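PDB 5GMT: alginate lyase from Aplysia kurodai, which cleaves the glycosidic bonds of alginate, probably by beta-elimination as other polysaccharide lyases do, with a specificity directed at polymannuronate. Local coordinates for residues Trp17-Val22 with Gly33-Ile38; Tyr68-Asp73 with Gly249-Ser254; Ala77-Arg82 with Met242-Phe247; Val90-Leu95 with Pro273-Val278; Gly208-Cys213 with Leu229-Thr234. All blocks are in the same frame, centred on the assembly; numbering follows the deposited sequence.

The five contacts span two antiparallel beta-sheets packed as in the concanavalin-like sandwich. Interaction 1 closes before the others open and bridges the sheets: 17-22 pairs with strand 261-272, while Phe35 and Pro37 bond to Ser81 and Arg82 of interaction 3, centres 12 Å apart. Interaction 3 lies nearest the chain centre, in the sheet of strands 76-81 and 238-247. Interaction 2 joins loops beyond it, touching 3 through Ser69 and Phe247. Interactions 4 and 5, centres 9 Å apart, share the other sheet and meet where Trp209 bonds to Ala276. Interactions 2, 3 and 4 each join segments at least 160 residues apart, 3 and 4 alternating along the chain; 1 and 5 are local, 5 within those three spans.

Interaction 1. Residues Trp17-Val22 with Gly33-Ile38; sequences WSLSSV and GHFKPI
An aromatic cluster of Trp17, His34 and Phe35 ties an edge strand of the beta-sandwich to the 3-10 turn at 33-35. Trp17 and His34 reach for each other tip to tip. The indole NE1 of Trp17 donates to the carbonyl O of His34 at 3.0 Å, almost along the C=O axis and close to the indole plane, so the bond helps to fix the rotation of the ring. The imidazole lies near parallel to the five-membered ring of Trp17, the planes at 23°, but is slid aside until the two barely overlap. Its NE2 gives a weak, bent bond to the O of Ser18, 2.9 Å away, and a water links the same NE2 to Ser18 N.

Alongside His34, at the edge of its ring, Leu19 runs in the opposite direction with CG anti to the backbone N (chi1 -171°). This sends CD1 squarely over the centre of the Phe35 ring, 3.5 Å from its centroid, a CH-pi contact only 6° off the normal. Trp17 CZ2 meets Phe35 CD1 obliquely at 3.8 Å.

Further out, Trp17 and Leu19 pair by backbone with Ile270 and Phe268 of strand 261-272, and Phe35 meets the Phe268 ring edge-to-face. The turn itself is closed by Lys36 N, which donates to Gly33 O at 3.1 Å.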
# COMPACT_ATOMS: atom_id res chain seq x y z
N TRP A 17 -8.13 14.36 -2.62
CA TRP A 17 -7.69 14.38 -1.23
C TRP A 17 -6.17 14.48 -1.16
O TRP A 17 -5.47 13.92 -1.98
CB TRP A 17 -8.19 13.13 -0.50
CG TRP A 17 -7.61 12.92 0.89
CD1 TRP A 17 -8.08 13.44 2.07
CD2 TRP A 17 -6.47 12.12 1.22
NE1 TRP A 17 -7.29 13.01 3.12
CE2 TRP A 17 -6.30 12.20 2.62
CE3 TRP A 17 -5.58 11.36 0.47
CZ2 TRP A 17 -5.27 11.54 3.27
CZ3 TRP A 17 -4.56 10.70 1.13
CH2 TRP A 17 -4.41 10.80 2.51
N SER A 18 -5.67 15.21 -0.17
CA SER A 18 -4.24 15.22 0.10
C SER A 18 -3.99 15.38 1.59
O SER A 18 -4.86 15.83 2.34
CB SER A 18 -3.54 16.34 -0.68
OG SER A 18 -3.92 17.62 -0.19
N LEU A 19 -2.78 15.02 2.02
CA LEU A 19 -2.36 15.20 3.40
C LEU A 19 -0.87 15.48 3.40
O LEU A 19 -0.06 14.58 3.20
CB LEU A 19 -2.72 13.97 4.25
CG LEU A 19 -2.54 14.05 5.77
CD1 LEU A 19 -3.54 13.14 6.47
CD2 LEU A 19 -1.11 13.72 6.20
N SER A 20 -0.51 16.74 3.61
CA SER A 20 0.88 17.17 3.51
C SER A 20 1.68 16.74 4.72
O SER A 20 2.79 16.23 4.59
CB SER A 20 0.98 18.70 3.36
OG SER A 20 0.17 19.14 2.30
N SER A 21 1.08 16.95 5.89
CA SER A 21 1.78 16.79 7.15
C SER A 21 0.79 16.36 8.22
O SER A 21 -0.42 16.44 8.02
CB SER A 21 2.46 18.09 7.56
OG SER A 21 1.49 19.10 7.74
N VAL A 22 1.29 15.92 9.36
CA VAL A 22 0.42 15.60 10.48
C VAL A 22 0.73 16.54 11.64
O VAL A 22 1.84 17.07 11.74
CB VAL A 22 0.59 14.13 10.92
CG1 VAL A 22 0.03 13.18 9.84
CG2 VAL A 22 2.07 13.85 11.17
N GLY A 33 -6.06 12.52 12.14
CA GLY A 33 -7.32 13.20 11.91
C GLY A 33 -7.73 13.39 10.46
O GLY A 33 -8.87 13.09 10.08
N HIS A 34 -6.81 13.86 9.62
CA HIS A 34 -7.15 14.16 8.24
C HIS A 34 -7.15 12.92 7.34
O HIS A 34 -7.43 13.04 6.15
CB HIS A 34 -6.21 15.22 7.66
CG HIS A 34 -6.67 15.78 6.34
ND1 HIS A 34 -7.90 16.39 6.18
CD2 HIS A 34 -6.07 15.80 5.12
CE1 HIS A 34 -8.03 16.77 4.92
NE2 HIS A 34 -6.94 16.42 4.26
N PHE A 35 -6.89 11.74 7.90
CA PHE A 35 -7.07 10.50 7.14
C PHE A 35 -8.52 10.02 7.25
O PHE A 35 -8.94 9.10 6.55
CB PHE A 35 -6.16 9.37 7.64
CG PHE A 35 -4.69 9.58 7.40
CD1 PHE A 35 -4.12 9.32 6.16
CD2 PHE A 35 -3.86 10.00 8.44
CE1 PHE A 35 -2.76 9.50 5.95
CE2 PHE A 35 -2.49 10.18 8.24
CZ PHE A 35 -1.94 9.93 7.00
N LYS A 36 -9.28 10.64 8.15
CA LYS A 36 -10.57 10.10 8.54
C LYS A 36 -11.65 10.35 7.49
O LYS A 36 -11.57 11.32 6.74
CB LYS A 36 -10.99 10.67 9.91
CG LYS A 36 -10.17 10.13 11.08
CD LYS A 36 -10.53 10.85 12.38
CE LYS A 36 -9.69 10.33 13.55
NZ LYS A 36 -9.89 11.16 14.79
N PRO A 37 -12.66 9.47 7.42
CA PRO A 37 -12.89 8.31 8.30
C PRO A 37 -11.89 7.18 8.07
O PRO A 37 -11.51 6.90 6.93
CB PRO A 37 -14.30 7.87 7.94
CG PRO A 37 -14.48 8.33 6.53
CD PRO A 37 -13.73 9.62 6.42
N ILE A 38 -11.46 6.56 9.17
CA ILE A 38 -10.59 5.41 9.08
C ILE A 38 -11.29 4.20 9.68
O ILE A 38 -12.23 4.33 10.47
CB ILE A 38 -9.22 5.66 9.76
CG1 ILE A 38 -9.37 5.77 11.28
CG2 ILE A 38 -8.52 6.91 9.17
CD1 ILE A 38 -8.04 6.02 11.97
O HOH W 1 -7.70 16.89 1.38

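Interaction 2. Residues Tyr68-Asp73 with Gly249-Ser254; sequences YSKVHD and GGSEKS
This is a surface contact between two loops, one leading from strand 58-63 into strand 76-81, the other leaving strand 238-247. Tyr68 carries most of it. With CG in the crowded position between backbone N and carbonyl carbon (chi1 59°), its ring lies against the backbone of the second loop. One face takes the Glu252-Lys253 peptide, CE1 lying 3.4 Å from Glu252 C, and Lys253 CA makes a CH-pi contact 4.0 Å from the ring centroid. An alanine at Tyr68 would probably cost the second loop this flat support and loosen its Glu252-Lys253 peptide.

Beside the ring, Ser69 OG donates to Gly250 O over a short 2.5 Å, in the carbonyl plane and on a lone pair. Lys70 NZ returns a weak bond to that hydroxyl, and a water joins NZ to Ser251 OG. The Gly249-Gly250 peptide is cis, and at the backbone angles of Gly249 a CB would jam against the preceding carbonyl oxygen.

Deeper in, Gly249 O accepts from Lys111 NZ of strand 110-118. The type I beta turn Tyr68-Val71, closed by Val71 N to Tyr68 O, presents Tyr68 and Ser69 to the second loop: a loop-to-loop contact at the rim of a concanavalin-like beta-sandwich.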
# COMPACT_ATOMS: atom_id res chain seq x y z
N TYR A 68 7.42 -8.39 13.92
CA TYR A 68 6.78 -8.71 12.66
C TYR A 68 5.29 -8.83 12.95
O TYR A 68 4.86 -8.51 14.06
CB TYR A 68 7.36 -9.99 12.03
CG TYR A 68 7.23 -11.22 12.89
CD1 TYR A 68 6.23 -12.16 12.65
CD2 TYR A 68 8.11 -11.46 13.94
CE1 TYR A 68 6.11 -13.29 13.43
CE2 TYR A 68 8.00 -12.59 14.74
CZ TYR A 68 6.99 -13.50 14.47
OH TYR A 68 6.87 -14.64 15.25
N SER A 69 4.51 -9.28 11.97
CA SER A 69 3.06 -9.20 12.05
C SER A 69 2.44 -9.84 13.29
O SER A 69 1.36 -9.44 13.71
CB SER A 69 2.44 -9.84 10.80
OG SER A 69 2.71 -11.23 10.78
N LYS A 70 3.12 -10.81 13.88
CA LYS A 70 2.56 -11.56 15.00
C LYS A 70 3.01 -11.06 16.38
O LYS A 70 2.48 -11.49 17.40
CB LYS A 70 2.90 -13.05 14.86
CG LYS A 70 2.35 -13.68 13.59
CD LYS A 70 0.85 -13.86 13.69
CE LYS A 70 0.24 -14.24 12.35
NZ LYS A 70 0.02 -13.05 11.48
N VAL A 71 3.98 -10.15 16.41
CA VAL A 71 4.48 -9.60 17.67
C VAL A 71 3.49 -8.59 18.26
O VAL A 71 2.96 -7.75 17.54
CB VAL A 71 5.85 -8.93 17.46
CG1 VAL A 71 6.31 -8.23 18.73
CG2 VAL A 71 6.87 -9.99 17.00
N HIS A 72 3.22 -8.69 19.56
CA HIS A 72 2.15 -7.90 20.19
C HIS A 72 2.43 -6.39 20.17
O HIS A 72 1.50 -5.59 20.05
CB HIS A 72 1.95 -8.39 21.64
CG HIS A 72 0.74 -7.82 22.32
ND1 HIS A 72 0.73 -6.57 22.91
CD2 HIS A 72 -0.48 -8.35 22.56
CE1 HIS A 72 -0.45 -6.35 23.46
NE2 HIS A 72 -1.21 -7.42 23.27
N ASP A 73 3.71 -6.01 20.26
CA ASP A 73 4.07 -4.61 20.51
C ASP A 73 5.00 -4.02 19.45
O ASP A 73 5.88 -4.71 18.95
CB ASP A 73 4.75 -4.48 21.88
CG ASP A 73 3.89 -5.00 23.00
OD1 ASP A 73 2.73 -4.57 23.11
OD2 ASP A 73 4.37 -5.89 23.73
N GLY A 249 6.99 -8.62 7.58
CA GLY A 249 6.37 -9.93 7.44
C GLY A 249 5.26 -9.98 6.41
O GLY A 249 4.92 -8.95 5.82
N GLY A 250 4.72 -11.17 6.16
CA GLY A 250 5.21 -12.41 6.75
C GLY A 250 4.62 -12.71 8.12
O GLY A 250 4.27 -11.81 8.87
N SER A 251 4.55 -13.99 8.45
CA SER A 251 3.82 -14.42 9.63
C SER A 251 4.65 -15.27 10.57
O SER A 251 4.11 -15.94 11.46
CB SER A 251 2.57 -15.21 9.21
OG SER A 251 1.80 -14.48 8.29
N GLU A 252 5.97 -15.25 10.39
CA GLU A 252 6.85 -16.03 11.24
C GLU A 252 8.14 -15.27 11.54
O GLU A 252 8.46 -14.30 10.85
CB GLU A 252 7.15 -17.39 10.59
CG GLU A 252 7.67 -17.31 9.17
CD GLU A 252 7.96 -18.69 8.58
OE1 GLU A 252 7.03 -19.31 8.03
OE2 GLU A 252 9.12 -19.15 8.68
N LYS A 253 8.88 -15.71 12.55
CA LYS A 253 10.04 -14.98 13.10
C LYS A 253 11.12 -14.70 12.05
O LYS A 253 11.84 -13.71 12.15
CB LYS A 253 10.63 -15.77 14.28
CG LYS A 253 12.14 -15.61 14.59
CD LYS A 253 12.62 -14.17 14.84
CE LYS A 253 14.14 -14.05 14.74
NZ LYS A 253 14.84 -15.06 15.58
N SER A 254 11.24 -15.54 11.02
CA SER A 254 12.22 -15.30 9.97
C SER A 254 12.12 -13.88 9.38
O SER A 254 13.09 -13.36 8.84
CB SER A 254 12.06 -16.33 8.85
OG SER A 254 10.75 -16.28 8.32
O HOH W 2 -1.13 -14.59 8.94

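Interaction 3. Residues Ala77-Arg82 with Met242-Phe247; sequences AGFYSR and MFFSTF
Strands 76-81 and 238-247 run antiparallel, their short axes at 174°, and their side chains alternate between two faces. Tyr80 CB points to the face shared with Phe243, and CG sits anti to the carbonyl carbon (chi1 -67°), which lays the ring along Phe243, the two side chains pointing the same way. From Tyr80 CG and CD1 the nearest atom of Phe243 is CD1; Tyr80 CE1 then comes within 3.5 Å of Phe243 CG. Tyr80 CZ stands over the middle of the Phe243 ring, and Tyr80 OH at the tip is 3.3 Å from Phe243 CE2. The result is an offset stack, centroids 4.0 Å apart and planes at 14°. The opposite face of Phe243 receives Ser245 CB, while Phe116 of strand 110-118 packs edge-to-face with Tyr80.

On the other face, Phe79 and Phe244 have nearly parallel rings that scarcely overlap. The main contact there is Phe244 CB, set over the Phe79 ring 3.6 Å from the centroid. Phe244 in turn touches Leu59 and Ile61 of the other sheet.

Six backbone bonds join the pairs Ala77-Thr246, Phe79-Phe244 and Ser81-Met242. The straightest is Ser81 N to Met242 O at 2.8 Å, and Phe244 N to Phe79 O is weak. Regular antiparallel pairing, with the Phe79-Phe244 face turned to the other sheet, places this pair in the core of a concanavalin-like beta-sandwich.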
# COMPACT_ATOMS: atom_id res chain seq x y z
N ALA A 77 1.87 -0.32 11.90
CA ALA A 77 0.51 0.21 12.03
C ALA A 77 -0.31 0.01 10.77
O ALA A 77 0.22 -0.28 9.69
CB ALA A 77 0.57 1.69 12.38
N GLY A 78 -1.63 0.16 10.90
CA GLY A 78 -2.50 -0.07 9.77
C GLY A 78 -3.84 0.60 9.95
O GLY A 78 -4.32 0.74 11.08
N PHE A 79 -4.43 1.03 8.84
CA PHE A 79 -5.81 1.52 8.84
C PHE A 79 -6.27 1.68 7.41
O PHE A 79 -5.46 1.93 6.53
CB PHE A 79 -5.96 2.86 9.60
CG PHE A 79 -5.08 3.98 9.09
CD1 PHE A 79 -5.48 4.78 8.02
CD2 PHE A 79 -3.85 4.25 9.69
CE1 PHE A 79 -4.68 5.81 7.55
CE2 PHE A 79 -3.03 5.28 9.23
CZ PHE A 79 -3.45 6.07 8.16
N TYR A 80 -7.57 1.54 7.17
CA TYR A 80 -8.11 1.92 5.88
C TYR A 80 -8.63 3.35 5.97
O TYR A 80 -9.26 3.72 6.96
CB TYR A 80 -9.24 0.99 5.46
CG TYR A 80 -8.86 -0.44 5.16
CD1 TYR A 80 -8.62 -0.86 3.87
CD2 TYR A 80 -8.81 -1.39 6.18
CE1 TYR A 80 -8.31 -2.19 3.58
CE2 TYR A 80 -8.50 -2.72 5.91
CZ TYR A 80 -8.26 -3.11 4.60
OH TYR A 80 -7.94 -4.42 4.29
N SER A 81 -8.35 4.14 4.94
CA SER A 81 -8.76 5.54 4.89
C SER A 81 -9.67 5.79 3.70
O SER A 81 -9.31 5.48 2.56
CB SER A 81 -7.51 6.43 4.81
OG SER A 81 -7.83 7.77 4.48
N ARG A 82 -10.86 6.33 3.96
CA ARG A 82 -11.80 6.65 2.89
C ARG A 82 -12.26 8.11 2.98
O ARG A 82 -13.35 8.40 3.47
CB ARG A 82 -13.01 5.72 2.94
CG ARG A 82 -12.67 4.26 2.74
CD ARG A 82 -13.89 3.38 2.92
NE ARG A 82 -14.95 3.71 1.97
CZ ARG A 82 -16.06 3.00 1.83
NH1 ARG A 82 -16.24 1.91 2.58
NH2 ARG A 82 -16.99 3.35 0.95
N MET A 242 -7.22 4.49 0.46
CA MET A 242 -5.88 4.01 0.80
C MET A 242 -5.91 3.00 1.93
O MET A 242 -6.53 3.23 2.97
CB MET A 242 -4.97 5.17 1.21
CG MET A 242 -3.57 4.69 1.62
SD MET A 242 -2.47 5.99 2.23
CE MET A 242 -3.41 6.62 3.61
N PHE A 243 -5.24 1.87 1.70
CA PHE A 243 -5.00 0.86 2.72
C PHE A 243 -3.63 1.17 3.31
O PHE A 243 -2.62 0.77 2.75
CB PHE A 243 -5.11 -0.55 2.09
CG PHE A 243 -4.93 -1.71 3.05
CD1 PHE A 243 -4.91 -1.53 4.42
CD2 PHE A 243 -4.94 -3.01 2.56
CE1 PHE A 243 -4.77 -2.62 5.28
CE2 PHE A 243 -4.82 -4.11 3.41
CZ PHE A 243 -4.74 -3.92 4.76
N PHE A 244 -3.60 1.94 4.40
CA PHE A 244 -2.33 2.21 5.07
C PHE A 244 -1.96 0.96 5.84
O PHE A 244 -2.71 0.51 6.70
CB PHE A 244 -2.39 3.42 6.00
CG PHE A 244 -1.03 3.80 6.56
CD1 PHE A 244 -0.24 4.73 5.91
CD2 PHE A 244 -0.55 3.21 7.72
CE1 PHE A 244 1.02 5.08 6.41
CE2 PHE A 244 0.71 3.56 8.23
CZ PHE A 244 1.48 4.49 7.57
N SER A 245 -0.80 0.40 5.53
CA SER A 245 -0.41 -0.88 6.10
C SER A 245 1.10 -0.96 6.09
O SER A 245 1.70 -0.85 5.04
CB SER A 245 -1.02 -2.01 5.27
OG SER A 245 -0.74 -3.28 5.82
N THR A 246 1.73 -1.11 7.25
CA THR A 246 3.18 -1.27 7.27
C THR A 246 3.63 -2.00 8.55
O THR A 246 3.24 -1.66 9.67
CB THR A 246 3.91 0.11 7.11
OG1 THR A 246 5.30 -0.10 6.83
CG2 THR A 246 3.73 1.00 8.34
N PHE A 247 4.42 -3.04 8.32
CA PHE A 247 4.92 -3.93 9.35
C PHE A 247 5.84 -4.90 8.62
O PHE A 247 5.74 -5.05 7.40
CB PHE A 247 3.79 -4.68 10.07
CG PHE A 247 2.87 -5.43 9.14
CD1 PHE A 247 1.69 -4.84 8.69
CD2 PHE A 247 3.18 -6.71 8.73
CE1 PHE A 247 0.84 -5.54 7.84
CE2 PHE A 247 2.34 -7.41 7.90
CZ PHE A 247 1.16 -6.82 7.45

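Interaction 4. Residues Val90-Leu95 with Pro273-Val278; sequences VDAMIL and PSHAVV
The backbones of 90-95 and 273-278 come closest at Ala92 and His275, whose CA atoms are 5.1 Å apart, and direct contact is by side-chain packing, with two waters bridging polar atoms. The imidazole of His275, with CG anti to the backbone N (chi1 -168°), lies over Asp91. Asp91 CB sits above the middle of the ring, 3.5 Å from its centroid and 5° off the normal, a CH-pi contact. Carboxylate and ring planes are inclined by 56°, and a water joins the two polar groups: it donates to Asp91 OD2 at 2.5 Å and lies 2.9 Å from His275 ND1. The nearby carboxylate would probably raise the basicity of this imidazole. His275 NE2 donates to Ile200 O.

Ala92 CB meets Pro273 O at 3.6 Å and also faces the CA of His275. A second water donates to both Ala92 O and Pro273 O, satisfying two carbonyls at once. Farther along, Pro273 CG packs against Ile94 CG1 at 4.0 Å.

A leucine at His275 lacks both ring nitrogens, and losing the water link and the bond to Ile200 O would probably loosen the segment after Pro273.

Asp91 OD1 accepts from His238 ND1, at the start of strand 238-247. Strand 92-102 lies between 191-199 and 261-272 in the sheet, and the segment after 261-272 runs on past its start toward Trp209 of strand 208-216, with Pro273 packed on Glu197 and His199.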
# COMPACT_ATOMS: atom_id res chain seq x y z
N VAL A 90 -15.79 5.21 -8.23
CA VAL A 90 -14.49 5.54 -8.83
C VAL A 90 -13.76 4.30 -9.34
O VAL A 90 -13.50 3.37 -8.59
CB VAL A 90 -13.58 6.27 -7.82
CG1 VAL A 90 -12.19 6.51 -8.43
CG2 VAL A 90 -14.22 7.59 -7.41
N ASP A 91 -13.41 4.31 -10.63
CA ASP A 91 -12.79 3.15 -11.26
C ASP A 91 -11.31 3.34 -11.57
O ASP A 91 -10.61 2.38 -11.95
CB ASP A 91 -13.54 2.80 -12.55
CG ASP A 91 -14.96 2.36 -12.28
OD1 ASP A 91 -15.21 1.80 -11.19
OD2 ASP A 91 -15.83 2.59 -13.14
N ALA A 92 -10.84 4.57 -11.41
CA ALA A 92 -9.41 4.86 -11.57
C ALA A 92 -8.94 5.82 -10.49
O ALA A 92 -9.61 6.81 -10.17
CB ALA A 92 -9.12 5.42 -12.96
N MET A 93 -7.78 5.53 -9.92
CA MET A 93 -7.28 6.31 -8.80
C MET A 93 -5.76 6.30 -8.82
O MET A 93 -5.15 5.31 -9.20
CB MET A 93 -7.82 5.70 -7.50
CG MET A 93 -7.99 6.63 -6.34
SD MET A 93 -8.68 5.74 -4.93
CE MET A 93 -10.43 6.05 -5.16
N ILE A 94 -5.16 7.42 -8.44
CA ILE A 94 -3.72 7.49 -8.25
C ILE A 94 -3.42 7.83 -6.80
O ILE A 94 -3.92 8.82 -6.27
CB ILE A 94 -3.06 8.57 -9.16
CG1 ILE A 94 -3.31 8.27 -10.64
CG2 ILE A 94 -1.57 8.66 -8.88
CD1 ILE A 94 -2.74 9.36 -11.56
N LEU A 95 -2.62 7.00 -6.15
CA LEU A 95 -2.15 7.30 -4.80
C LEU A 95 -0.70 7.75 -4.87
O LEU A 95 0.11 7.08 -5.50
CB LEU A 95 -2.25 6.08 -3.89
CG LEU A 95 -1.62 6.20 -2.51
CD1 LEU A 95 -2.39 7.23 -1.68
CD2 LEU A 95 -1.60 4.85 -1.78
N PRO A 273 -7.93 10.08 -12.18
CA PRO A 273 -7.84 10.32 -13.62
C PRO A 273 -9.00 9.67 -14.35
O PRO A 273 -9.74 8.88 -13.74
CB PRO A 273 -6.53 9.63 -14.01
CG PRO A 273 -6.45 8.46 -13.04
CD PRO A 273 -7.09 8.95 -11.75
N SER A 274 -9.16 9.98 -15.63
CA SER A 274 -10.16 9.31 -16.44
C SER A 274 -9.86 7.82 -16.52
O SER A 274 -8.72 7.43 -16.78
CB SER A 274 -10.22 9.91 -17.84
OG SER A 274 -10.62 11.26 -17.80
N HIS A 275 -10.88 7.00 -16.31
CA HIS A 275 -10.73 5.55 -16.40
C HIS A 275 -10.32 5.12 -17.81
O HIS A 275 -10.93 5.51 -18.79
CB HIS A 275 -12.05 4.87 -16.00
CG HIS A 275 -11.92 3.40 -15.78
ND1 HIS A 275 -12.92 2.51 -16.11
CD2 HIS A 275 -10.92 2.66 -15.25
CE1 HIS A 275 -12.55 1.28 -15.79
NE2 HIS A 275 -11.33 1.34 -15.27
N ALA A 276 -9.24 4.34 -17.91
CA ALA A 276 -8.77 3.85 -19.19
C ALA A 276 -8.24 2.43 -19.05
O ALA A 276 -7.15 2.23 -18.53
CB ALA A 276 -7.70 4.77 -19.76
N VAL A 277 -9.00 1.44 -19.50
CA VAL A 277 -8.55 0.06 -19.38
C VAL A 277 -7.61 -0.30 -20.52
O VAL A 277 -7.56 0.40 -21.53
CB VAL A 277 -9.73 -0.91 -19.35
CG1 VAL A 277 -10.62 -0.62 -18.13
CG2 VAL A 277 -10.53 -0.81 -20.63
N VAL A 278 -6.86 -1.38 -20.33
CA VAL A 278 -5.94 -1.85 -21.36
C VAL A 278 -6.16 -3.34 -21.59
O VAL A 278 -5.87 -4.15 -20.71
CB VAL A 278 -4.47 -1.59 -20.97
CG1 VAL A 278 -3.54 -2.22 -22.00
CG2 VAL A 278 -4.23 -0.11 -20.87
O HOH W 3 -15.55 3.66 -15.43
O HOH W 4 -11.41 7.95 -11.80

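Interaction 5. Residues Gly208-Cys213 with Leu229-Thr234; sequences GWVKIC and LRMRNT
Tight packing is concentrated at the Gly208-Leu229 end of this contact, where one antiparallel hydrogen-bonded pair joins the two segments. Gly208 N donates to Leu229 O at 2.8 Å, in the carbonyl plane. The return bond, Leu229 N to Gly208 O at 3.0 Å, is straighter at hydrogen (168°), yet its donor stands above the carbonyl plane. Glycine suits the site: a CB on Gly208 would clash with both Met231 SD and Leu229 O.

Met231 bends back at chi2 (80°), which brings its CE to 3.7 Å from Trp209 N. The same methyl touches Val210 CG2 at 3.9 Å. That valine branch, beside its backbone N, also meets Leu229 CD1 at 3.9 Å, the Val210 and Leu229 side chains crossing at about a right angle. Thus one methyl of Val210 is shared by two apolar partners in a buried patch.

Between the two packed residues of the second segment, Arg230 points away, partly exposed, and bonds Asn158 O. Beyond Met231 the segment leaves the strand and the packing ends, with Asn233, also partly exposed, turned to Asn158.

Strand 208-216 lies between 191-199 and 222-229 in its sheet, and the disulfide from Cys213 to Cys223 ties it to the latter. Val210 and Met231 face strand 136-143 of the opposing sheet through Leu139 and Phe137, whereas Trp209 stacks on His199 of strand 191-199.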
# COMPACT_ATOMS: atom_id res chain seq x y z
N GLY A 208 -7.73 -4.63 -16.36
CA GLY A 208 -7.34 -3.66 -15.35
C GLY A 208 -5.82 -3.56 -15.34
O GLY A 208 -5.14 -4.42 -15.89
N TRP A 209 -5.28 -2.51 -14.71
CA TRP A 209 -3.83 -2.41 -14.58
C TRP A 209 -3.39 -1.57 -13.39
O TRP A 209 -4.16 -0.77 -12.85
CB TRP A 209 -3.22 -1.84 -15.86
CG TRP A 209 -3.81 -0.54 -16.36
CD1 TRP A 209 -4.93 -0.40 -17.14
CD2 TRP A 209 -3.29 0.78 -16.16
NE1 TRP A 209 -5.15 0.93 -17.42
CE2 TRP A 209 -4.15 1.68 -16.84
CE3 TRP A 209 -2.19 1.30 -15.48
CZ2 TRP A 209 -3.94 3.06 -16.84
CZ3 TRP A 209 -1.98 2.67 -15.48
CH2 TRP A 209 -2.85 3.53 -16.16
N VAL A 210 -2.14 -1.78 -12.99
CA VAL A 210 -1.52 -1.00 -11.93
C VAL A 210 -0.13 -0.55 -12.39
O VAL A 210 0.68 -1.36 -12.84
CB VAL A 210 -1.39 -1.82 -10.63
CG1 VAL A 210 -0.78 -0.96 -9.53
CG2 VAL A 210 -2.75 -2.37 -10.18
N LYS A 211 0.13 0.74 -12.30
CA LYS A 211 1.44 1.28 -12.63
C LYS A 211 2.03 1.89 -11.37
O LYS A 211 1.44 2.79 -10.77
CB LYS A 211 1.35 2.32 -13.75
CG LYS A 211 2.70 2.93 -14.13
CD LYS A 211 2.57 4.06 -15.15
CE LYS A 211 3.94 4.61 -15.50
NZ LYS A 211 3.89 5.74 -16.47
N ILE A 212 3.19 1.39 -10.96
CA ILE A 212 3.87 1.90 -9.79
C ILE A 212 5.17 2.56 -10.22
O ILE A 212 5.95 1.97 -10.96
CB ILE A 212 4.16 0.78 -8.78
CG1 ILE A 212 2.84 0.23 -8.21
CG2 ILE A 212 5.10 1.27 -7.69
CD1 ILE A 212 3.04 -0.99 -7.34
N CYS A 213 5.40 3.79 -9.76
CA CYS A 213 6.67 4.45 -10.00
C CYS A 213 7.28 4.78 -8.65
O CYS A 213 6.58 5.23 -7.75
CB CYS A 213 6.50 5.71 -10.84
SG CYS A 213 5.94 5.40 -12.52
N LEU A 229 -4.98 -7.35 -15.52
CA LEU A 229 -5.44 -7.75 -14.20
C LEU A 229 -6.95 -7.73 -14.06
O LEU A 229 -7.63 -6.92 -14.68
CB LEU A 229 -4.87 -6.82 -13.12
CG LEU A 229 -3.35 -6.77 -13.00
CD1 LEU A 229 -2.99 -5.89 -11.80
CD2 LEU A 229 -2.74 -8.16 -12.89
N ARG A 230 -7.46 -8.63 -13.23
CA ARG A 230 -8.85 -8.59 -12.80
C ARG A 230 -8.90 -8.22 -11.32
O ARG A 230 -8.27 -8.90 -10.49
CB ARG A 230 -9.53 -9.94 -13.04
CG ARG A 230 -10.88 -10.04 -12.39
CD ARG A 230 -11.64 -11.25 -12.88
NE ARG A 230 -12.13 -11.05 -14.23
CZ ARG A 230 -11.96 -11.91 -15.23
NH1 ARG A 230 -11.31 -13.04 -15.04
NH2 ARG A 230 -12.46 -11.64 -16.43
N MET A 231 -9.61 -7.14 -10.98
CA MET A 231 -9.77 -6.72 -9.59
C MET A 231 -11.17 -7.06 -9.07
O MET A 231 -11.37 -7.24 -7.87
CB MET A 231 -9.53 -5.22 -9.43
CG MET A 231 -8.09 -4.78 -9.62
SD MET A 231 -7.67 -4.66 -11.36
CE MET A 231 -6.29 -3.50 -11.28
N ARG A 232 -12.14 -7.12 -9.98
CA ARG A 232 -13.52 -7.29 -9.55
C ARG A 232 -14.30 -8.16 -10.54
O ARG A 232 -13.95 -8.25 -11.72
CB ARG A 232 -14.19 -5.92 -9.42
CG ARG A 232 -14.12 -5.13 -10.70
CD ARG A 232 -14.92 -3.84 -10.65
NE ARG A 232 -14.90 -3.18 -11.95
CZ ARG A 232 -15.71 -2.18 -12.30
NH1 ARG A 232 -16.62 -1.73 -11.44
NH2 ARG A 232 -15.62 -1.65 -13.51
N ASN A 233 -15.35 -8.81 -10.04
CA ASN A 233 -16.22 -9.62 -10.90
C ASN A 233 -17.64 -9.08 -10.97
O ASN A 233 -18.50 -9.65 -11.63
CB ASN A 233 -16.26 -11.08 -10.45
CG ASN A 233 -15.02 -11.83 -10.86
OD1 ASN A 233 -14.76 -12.03 -12.05
ND2 ASN A 233 -14.24 -12.27 -9.87
N THR A 234 -17.87 -7.97 -10.28
CA THR A 234 -19.18 -7.37 -10.29
C THR A 234 -19.05 -5.86 -10.37
O THR A 234 -18.06 -5.28 -9.91
CB THR A 234 -20.00 -7.78 -9.05
OG1 THR A 234 -21.33 -7.25 -9.14
CG2 THR A 234 -19.35 -7.29 -7.76